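Local coordinates for deferrochelatase (Vibrio cholerae, PDB 5DE0), which acts as a haem b-dependent, dye-decolorizing (DyP-type) peroxidase of Vibrio cholerae, at the interface of chains A and B. Sequence-based numbering; all coordinates share one arbitrary frame. Chains: chain A/B, Deferrochelatase.

The interface of chains A and B. Residues chain A 108, 111-112, 115; chain B 134, 136, 142, 239.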
ATOM      1  N   ASP A 108      -8.668   3.257   1.699  1.00 22.90           N
ATOM      2  CA  ASP A 108      -8.988   4.093   0.546  1.00 22.32           C
ATOM      3  C   ASP A 108      -9.205   5.558   0.924  1.00 23.13           C
ATOM      4  O   ASP A 108      -8.874   6.457   0.152  1.00 23.58           O
ATOM      5  CB  ASP A 108     -10.223   3.549  -0.179  1.00 22.64           C
ATOM      6  CG  ASP A 108     -11.465   3.549   0.695  1.00 23.51           C
ATOM      7  OD1 ASP A 108     -11.322   3.426   1.931  1.00 23.17           O
ATOM      8  OD2 ASP A 108     -12.583   3.668   0.142  1.00 22.85           O
ATOM      9  N   PHE A 111      -5.871   7.698   1.077  1.00 24.29           N
ATOM     10  CA  PHE A 111      -5.461   8.221  -0.220  1.00 25.75           C
ATOM     11  C   PHE A 111      -6.374   9.373  -0.632  1.00 27.22           C
ATOM     12  O   PHE A 111      -5.913  10.388  -1.152  1.00 27.86           O
ATOM     13  CB  PHE A 111      -5.483   7.115  -1.279  1.00 25.05           C
ATOM     14  CG  PHE A 111      -5.149   7.594  -2.667  1.00 25.57           C
ATOM     15  CD1 PHE A 111      -6.151   7.998  -3.539  1.00 26.85           C
ATOM     16  CD2 PHE A 111      -3.835   7.641  -3.099  1.00 25.97           C
ATOM     17  CE1 PHE A 111      -5.845   8.446  -4.813  1.00 27.57           C
ATOM     18  CE2 PHE A 111      -3.523   8.084  -4.371  1.00 26.17           C
ATOM     19  CZ  PHE A 111      -4.529   8.486  -5.230  1.00 27.37           C
ATOM     20  N   TYR A 112      -7.672   9.199  -0.394  1.00 26.75           N
ATOM     21  CA  TYR A 112      -8.669  10.206  -0.738  1.00 27.93           C
ATOM     22  C   TYR A 112      -8.416  11.506   0.016  1.00 29.54           C
ATOM     23  O   TYR A 112      -8.499  12.591  -0.557  1.00 31.00           O
ATOM     24  CB  TYR A 112     -10.078   9.685  -0.434  1.00 27.91           C
ATOM     25  CG  TYR A 112     -11.196  10.672  -0.706  1.00 31.10           C
ATOM     26  CD1 TYR A 112     -11.774  10.765  -1.966  1.00 30.92           C
ATOM     27  CD2 TYR A 112     -11.685  11.495   0.301  1.00 31.22           C
ATOM     28  CE1 TYR A 112     -12.800  11.659  -2.219  1.00 32.82           C
ATOM     29  CE2 TYR A 112     -12.708  12.390   0.059  1.00 33.40           C
ATOM     30  CZ  TYR A 112     -13.263  12.471  -1.203  1.00 33.89           C
ATOM     31  OH  TYR A 112     -14.284  13.362  -1.448  1.00 35.31           O
ATOM     32  N   ARG A 115      -5.019  13.150  -1.371  1.00 32.53           N
ATOM     33  CA  ARG A 115      -5.212  13.665  -2.725  1.00 34.85           C
ATOM     34  C   ARG A 115      -6.081  14.918  -2.711  1.00 37.51           C
ATOM     35  O   ARG A 115      -5.759  15.912  -3.352  1.00 37.40           O
ATOM     36  CB  ARG A 115      -5.852  12.615  -3.638  1.00 34.57           C
ATOM     37  CG  ARG A 115      -6.065  13.105  -5.071  1.00 37.33           C
ATOM     38  CD  ARG A 115      -6.930  12.155  -5.895  1.00 39.52           C
ATOM     39  NE  ARG A 115      -8.339  12.207  -5.512  1.00 45.85           N
ATOM     40  CZ  ARG A 115      -9.312  11.559  -6.147  1.00 48.56           C
ATOM     41  NH1 ARG A 115      -9.032  10.807  -7.203  1.00 37.34           N
ATOM     42  NH2 ARG A 115     -10.566  11.664  -5.726  1.00 41.48           N
TER
ATOM     43  N   PHE B 134      -6.594  -1.831  -3.951  1.00 25.32           N
ATOM     44  CA  PHE B 134      -7.600  -1.637  -2.917  1.00 19.94           C
ATOM     45  C   PHE B 134      -8.886  -1.074  -3.506  1.00 23.31           C
ATOM     46  O   PHE B 134      -8.852  -0.221  -4.392  1.00 21.45           O
ATOM     47  CB  PHE B 134      -7.076  -0.715  -1.810  1.00 20.76           C
ATOM     48  CG  PHE B 134      -6.545   0.605  -2.305  1.00 21.45           C
ATOM     49  CD1 PHE B 134      -7.384   1.699  -2.451  1.00 22.24           C
ATOM     50  CD2 PHE B 134      -5.200   0.757  -2.607  1.00 21.55           C
ATOM     51  CE1 PHE B 134      -6.895   2.914  -2.901  1.00 21.86           C
ATOM     52  CE2 PHE B 134      -4.705   1.969  -3.056  1.00 21.68           C
ATOM     53  CZ  PHE B 134      -5.552   3.048  -3.201  1.00 21.87           C
ATOM     54  N   TYR B 136     -11.769   1.289  -3.945  1.00 22.47           N
ATOM     55  CA  TYR B 136     -11.753   2.731  -3.733  1.00 24.13           C
ATOM     56  C   TYR B 136     -13.170   3.292  -3.699  1.00 24.14           C
ATOM     57  O   TYR B 136     -13.853   3.335  -4.724  1.00 24.05           O
ATOM     58  CB  TYR B 136     -10.925   3.408  -4.827  1.00 23.84           C
ATOM     59  CG  TYR B 136     -10.728   4.896  -4.648  1.00 24.98           C
ATOM     60  CD1 TYR B 136      -9.875   5.390  -3.670  1.00 24.25           C
ATOM     61  CD2 TYR B 136     -11.378   5.808  -5.474  1.00 25.21           C
ATOM     62  CE1 TYR B 136      -9.683   6.750  -3.508  1.00 25.34           C
ATOM     63  CE2 TYR B 136     -11.191   7.169  -5.320  1.00 26.70           C
ATOM     64  CZ  TYR B 136     -10.343   7.635  -4.336  1.00 27.01           C
ATOM     65  OH  TYR B 136     -10.154   8.988  -4.177  1.00 29.21           O
ATOM     66  N   MET B 142     -10.104   5.688  -9.609  1.00 25.27           N
ATOM     67  CA  MET B 142      -9.677   7.009  -9.149  1.00 26.13           C
ATOM     68  C   MET B 142     -10.096   8.107 -10.122  1.00 27.66           C
ATOM     69  O   MET B 142      -9.891   9.293  -9.869  1.00 27.86           O
ATOM     70  CB  MET B 142      -8.166   7.036  -8.944  1.00 26.04           C
ATOM     71  CG  MET B 142      -7.705   6.180  -7.780  1.00 25.47           C
ATOM     72  SD  MET B 142      -5.917   6.057  -7.673  1.00 24.29           S
ATOM     73  CE  MET B 142      -5.746   5.141  -6.142  1.00 23.51           C
ATOM     74  N   GLY B 239      -1.752   2.557  -5.537  1.00 22.71           N
ATOM     75  CA  GLY B 239      -0.730   3.586  -5.563  1.00 23.34           C
ATOM     76  C   GLY B 239      -0.816   4.679  -4.519  1.00 25.18           C
ATOM     77  O   GLY B 239      -1.652   4.640  -3.615  1.00 23.68           O
TER
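B:Tyr136 reaches across to helix 108-118 of chain A and ends against A:Arg115 and A:Tyr112. Its phenol oxygen OH lies 3.1 Å from NH2 of A:Arg115, over one face of the guanidinium and toward its rim, the two planes turned 75° apart. In-plane N-H groups would not point at it, so this is probably a face-on polar contact. The same OH meets the ring of A:Tyr112 in plane at its edge, 3.3 Å from CD1. Lower down, CE1 touches CD1 of A:Phe111 at 3.7 Å, the side chains crossing at about a right angle.

A:Phe111 is capped by B:Met142. The methyl CE lies over one face of the phenyl ring, 3.7 Å from its centroid, while SD packs against CE1 and CZ. O of B:Gly239 approaches CD2 of A:Phe111 at 3.7 Å. With the methionine chain extended beyond CG, its thioether reaches the ring, while the carbonyl O of B:Met142 accepts a weak hydrogen bond from NH1 of A:Arg115 at 3.2 Å, in plane at the guanidinium edge. A bend at chi3 (73°) turns the guanidinium toward both partners.

Farther out, CB of A:Asp108 rests 4.0 Å from CA of B:Tyr136 and borders B:Phe134. Within chain B, CG of B:Met142 sits over the centre of the B:Tyr136 ring, and the edge of B:Phe134 abuts CD1 of the phenol; both would steady it.

Chain A thus offers successive turns of one helix, chain B loop residues and the ends of strands 129-134 and 236-239. The patch is part of a larger two-fold interface; the structure alone does not show whether this dimer is biological.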